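Local coordinates for enoyl-CoA hydratase/isomerase (Mycobacterium avium, PDB 3P5M) that probably hydrates or isomerises the carbon-carbon double bond of enoyl-CoA thioesters, as a member of the crotonase family, at the interface of chains A and B. Sequence-based numbering; all coordinates share one arbitrary frame. Chains: chain A/B, Enoyl-CoA hydratase/isomerase.

Contacts 1 and 2 lie about 21 Å apart, between the centres of their C-alpha atoms, and belong to one interface between two copies of the same chain. They are joined by helix 199-213 of chain B: its first turn and the residues just before it enter contact 2, and its last residue enters contact 1. On the chain A side, contact 1 uses the start of helix 150-159, whereas contact 2 uses 3-10 helix 128-132, the turn after it and the C-terminal tail. The interface is not an exact two-fold, so the two chains need not contribute matching residues; it may form part of the six-chain deposited assembly.

Contact 1: the interface of chains A and B. Residues chain A 149-151; chain B 146-147, 172-173, 213.
The flat groups that meet here are peptide units: the A:Gly149-A:Arg150 peptide points its N-H at the carbonyl of B:Leu146, and the next peptide, A:Arg150-A:Ala151, has a B:Leu147 methyl against its nitrogen. This helix-end contact between two crotonase-family subunits is part of an interface in the six-chain deposited assembly and probably contributes to subunit association, as enzymes of this family commonly form hexamers. The hydrogen bond from A:Arg150 N to B:Leu146 O is 2.8 Å long. It is fairly straight (158° at the hydrogen). The donor lies almost on the extended C=O line (163° at the oxygen). Because A:Arg150 begins helix 150-159, the neighbour's carbonyl caps an amide of the first turn, and the positive end of the helix may strengthen the bond. The carbonyl itself comes from short helix 145-148. A:Gly149 has a positive phi, a backbone shape that suits glycine.

Beside this bond, B:Leu147 reaches across with one branch. Its CD2 is 3.4 Å from A:Ala151 N, and the same methyl also packs on A:Arg150 CB and A:Ala151 CB. The small A:Ala151 lets the backbones come close: its CB lies 3.6 Å from B:Gly172 O and equally near the carbonyl of B:Met173.

On the other flank, A:Arg150 swings CG away from its own backbone nitrogen (chi1 163°) and runs extended as far as NE, crossing B:Thr213 at about a right angle. Its CD passes 3.6 Å from B:Thr213 OG1. The short threonine leaves room for the arginine to pass, and its methyl CG2 is turned toward A:Arg150 CB.

Contact 2: the interface of chains A and B. Residues chain A 130, 133-134, 252; chain B 197-198, 201-202.
The backbone carbonyl oxygen of A:Thr130 meets a carbon of the partner: B:Pro198 CG lies 3.4 Å from A:Thr130 O. The oxygens of two more carbonyls lie beside the methyl of B:Ala201, their C=O bonds running across it rather than pointing at it; its CB is 3.6 Å from A:Gly133 O and little farther from A:Leu134 O. With no side chain beyond CB, the alanine lets helix 199-213 approach this backbone closely. A:Gly133 follows 3-10 helix 128-132 with a positive phi of 83°, which glycine adopts readily, and its CA packs against B:Pro198 CB.

B:Pro198 is the central wedge. Its CB sits over the centre of the A:Phe252 ring, 4.0 Å above the plane, and its CD lies 3.4 Å from A:Phe252 CD2. A:Phe252 is placed for this by a chi1 of -67°, which sets the ring opposite its own carbonyl carbon, and its CB rests on the backbone of B:Gly197. Proline suits the position twice over: its compact ring packs well on an aromatic face, and its lack of an N-H costs little just ahead of a helix.

A second aliphatic-aromatic pair, with the roles exchanged between the chains, lies on the far side of the proline. A:Thr130 CG2 lies 3.9 Å from B:Phe202 CE1, the side chains crossing at about a right angle, and A:Thr130 CB touches both B:Pro198 CG and B:Phe202 CE1. Within chain B, B:Pro198 O lies above one face of the B:Phe202 ring, offset toward its rim. Through this patch, the C-terminal tail and 3-10 helix of one subunit receive the start of the neighbour's helix 199-213, probably steadying subunit packing in the six-chain assembly.

Contact 1: the interface of chains A and B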
loop_
_atom_site.group_PDB
_atom_site.type_symbol
_atom_site.label_atom_id
_atom_site.label_comp_id
_atom_site.label_asym_id
_atom_site.label_seq_id
_atom_site.Cartn_x
_atom_site.Cartn_y
_atom_site.Cartn_z
ATOM N N GLY A 149 -8.943 7.319 13.615
ATOM C CA GLY A 149 -9.679 6.279 14.370
ATOM C C GLY A 149 -9.159 6.181 15.799
ATOM O O GLY A 149 -8.058 6.621 16.079
ATOM N N ARG A 150 -9.930 5.551 16.676
ATOM C CA ARG A 150 -9.590 5.408 18.078
ATOM C C ARG A 150 -8.322 4.568 18.350
ATOM O O ARG A 150 -7.499 4.922 19.221
ATOM C CB ARG A 150 -10.819 4.918 18.861
ATOM C CG ARG A 150 -10.533 4.350 20.246
ATOM C CD ARG A 150 -11.839 4.035 20.907
ATOM N NE ARG A 150 -11.671 3.092 22.010
ATOM C CZ ARG A 150 -11.917 1.786 21.909
ATOM N NH1 ARG A 150 -11.744 0.996 22.973
ATOM N NH2 ARG A 150 -12.344 1.273 20.745
ATOM N N ALA A 151 -8.142 3.477 17.615
ATOM C CA ALA A 151 -7.005 2.575 17.898
ATOM C C ALA A 151 -5.649 3.241 17.645
ATOM O O ALA A 151 -4.756 3.198 18.510
ATOM C CB ALA A 151 -7.126 1.235 17.170
ATOM N N LEU B 146 -15.734 4.057 14.571
ATOM C CA LEU B 146 -14.693 4.988 15.031
ATOM C C LEU B 146 -13.311 4.351 14.888
ATOM O O LEU B 146 -12.314 4.928 15.285
ATOM C CB LEU B 146 -14.975 5.448 16.494
ATOM C CG LEU B 146 -16.022 6.571 16.662
ATOM C CD1 LEU B 146 -15.512 7.856 16.030
ATOM C CD2 LEU B 146 -17.395 6.198 16.035
ATOM N N LEU B 147 -13.257 3.137 14.351
ATOM C CA LEU B 147 -11.970 2.479 14.086
ATOM C C LEU B 147 -11.670 2.456 12.593
ATOM O O LEU B 147 -10.563 2.852 12.174
ATOM C CB LEU B 147 -11.972 1.050 14.667
ATOM C CG LEU B 147 -12.059 0.980 16.194
ATOM C CD1 LEU B 147 -12.141 -0.453 16.694
ATOM C CD2 LEU B 147 -10.868 1.680 16.826
ATOM N N GLY B 172 -6.769 0.422 10.428
ATOM C CA GLY B 172 -6.774 1.158 11.731
ATOM C C GLY B 172 -7.732 0.561 12.753
ATOM O O GLY B 172 -8.113 1.239 13.749
ATOM N N MET B 173 -8.102 -0.730 12.538
ATOM C CA MET B 173 -8.956 -1.440 13.487
ATOM C C MET B 173 -8.226 -1.731 14.780
ATOM O O MET B 173 -8.805 -1.702 15.848
ATOM C CB MET B 173 -9.420 -2.796 12.904
ATOM C CG MET B 173 -10.581 -3.466 13.669
ATOM S SD MET B 173 -10.897 -5.225 13.222
ATOM C CE MET B 173 -11.547 -4.918 11.576
ATOM N N THR B 213 -15.176 9.429 21.805
ATOM C CA THR B 213 -15.470 8.349 20.842
ATOM C C THR B 213 -16.605 7.435 21.293
ATOM O O THR B 213 -17.158 6.694 20.481
ATOM C CB THR B 213 -14.251 7.441 20.623
ATOM O OG1 THR B 213 -13.903 6.838 21.865
ATOM C CG2 THR B 213 -13.036 8.227 20.044
#

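Contact 2: the interface of chains A and B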
loop_
_atom_site.group_PDB
_atom_site.type_symbol
_atom_site.label_atom_id
_atom_site.label_comp_id
_atom_site.label_asym_id
_atom_site.label_seq_id
_atom_site.Cartn_x
_atom_site.Cartn_y
_atom_site.Cartn_z
ATOM N N THR A 130 3.145 11.724 27.178
ATOM C CA THR A 130 3.335 10.681 28.165
ATOM C C THR A 130 4.811 10.377 28.450
ATOM O O THR A 130 5.114 9.698 29.431
ATOM C CB THR A 130 2.546 9.388 27.814
ATOM O OG1 THR A 130 2.857 8.996 26.481
ATOM C CG2 THR A 130 0.988 9.618 27.952
ATOM N N GLY A 133 5.040 12.175 31.521
ATOM C CA GLY A 133 3.973 11.842 32.467
ATOM C C GLY A 133 2.739 12.727 32.349
ATOM O O GLY A 133 1.941 12.817 33.297
ATOM N N LEU A 134 2.579 13.365 31.183
ATOM C CA LEU A 134 1.420 14.236 30.888
ATOM C C LEU A 134 0.472 13.605 29.862
ATOM O O LEU A 134 0.778 12.564 29.326
ATOM C CB LEU A 134 1.887 15.631 30.425
ATOM C CG LEU A 134 2.718 16.481 31.419
ATOM C CD1 LEU A 134 3.049 17.860 30.839
ATOM C CD2 LEU A 134 1.974 16.644 32.726
ATOM N N PHE A 252 8.789 5.680 35.706
ATOM C CA PHE A 252 7.432 5.983 36.153
ATOM C C PHE A 252 6.937 4.888 37.094
ATOM O O PHE A 252 7.341 3.735 36.973
ATOM C CB PHE A 252 6.499 6.108 34.953
ATOM C CG PHE A 252 6.795 7.283 34.071
ATOM C CD1 PHE A 252 6.841 8.579 34.601
ATOM C CD2 PHE A 252 6.987 7.103 32.693
ATOM C CE1 PHE A 252 7.114 9.696 33.772
ATOM C CE2 PHE A 252 7.216 8.187 31.853
ATOM C CZ PHE A 252 7.262 9.508 32.401
ATOM N N GLY B 197 4.800 2.335 32.205
ATOM C CA GLY B 197 4.426 3.706 31.866
ATOM C C GLY B 197 3.698 4.537 32.922
ATOM O O GLY B 197 3.387 4.073 34.020
ATOM N N PRO B 198 3.465 5.808 32.604
ATOM C CA PRO B 198 2.779 6.741 33.494
ATOM C C PRO B 198 1.280 6.438 33.645
ATOM O O PRO B 198 0.448 7.088 33.035
ATOM C CB PRO B 198 3.022 8.078 32.812
ATOM C CG PRO B 198 3.110 7.710 31.353
ATOM C CD PRO B 198 3.944 6.478 31.381
ATOM N N ALA B 201 -1.431 9.120 33.870
ATOM C CA ALA B 201 -1.536 9.782 32.570
ATOM C C ALA B 201 -2.330 8.977 31.556
ATOM O O ALA B 201 -3.121 9.560 30.819
ATOM C CB ALA B 201 -0.144 10.184 32.000
ATOM N N PHE B 202 -2.083 7.657 31.517
ATOM C CA PHE B 202 -2.829 6.719 30.689
ATOM C C PHE B 202 -4.313 6.733 31.040
ATOM O O PHE B 202 -5.156 6.738 30.149
ATOM C CB PHE B 202 -2.261 5.287 30.795
ATOM C CG PHE B 202 -0.887 5.098 30.155
ATOM C CD1 PHE B 202 -0.412 5.979 29.177
ATOM C CD2 PHE B 202 -0.086 4.001 30.504
ATOM C CE1 PHE B 202 0.867 5.816 28.576
ATOM C CE2 PHE B 202 1.188 3.807 29.896
ATOM C CZ PHE B 202 1.658 4.714 28.910
#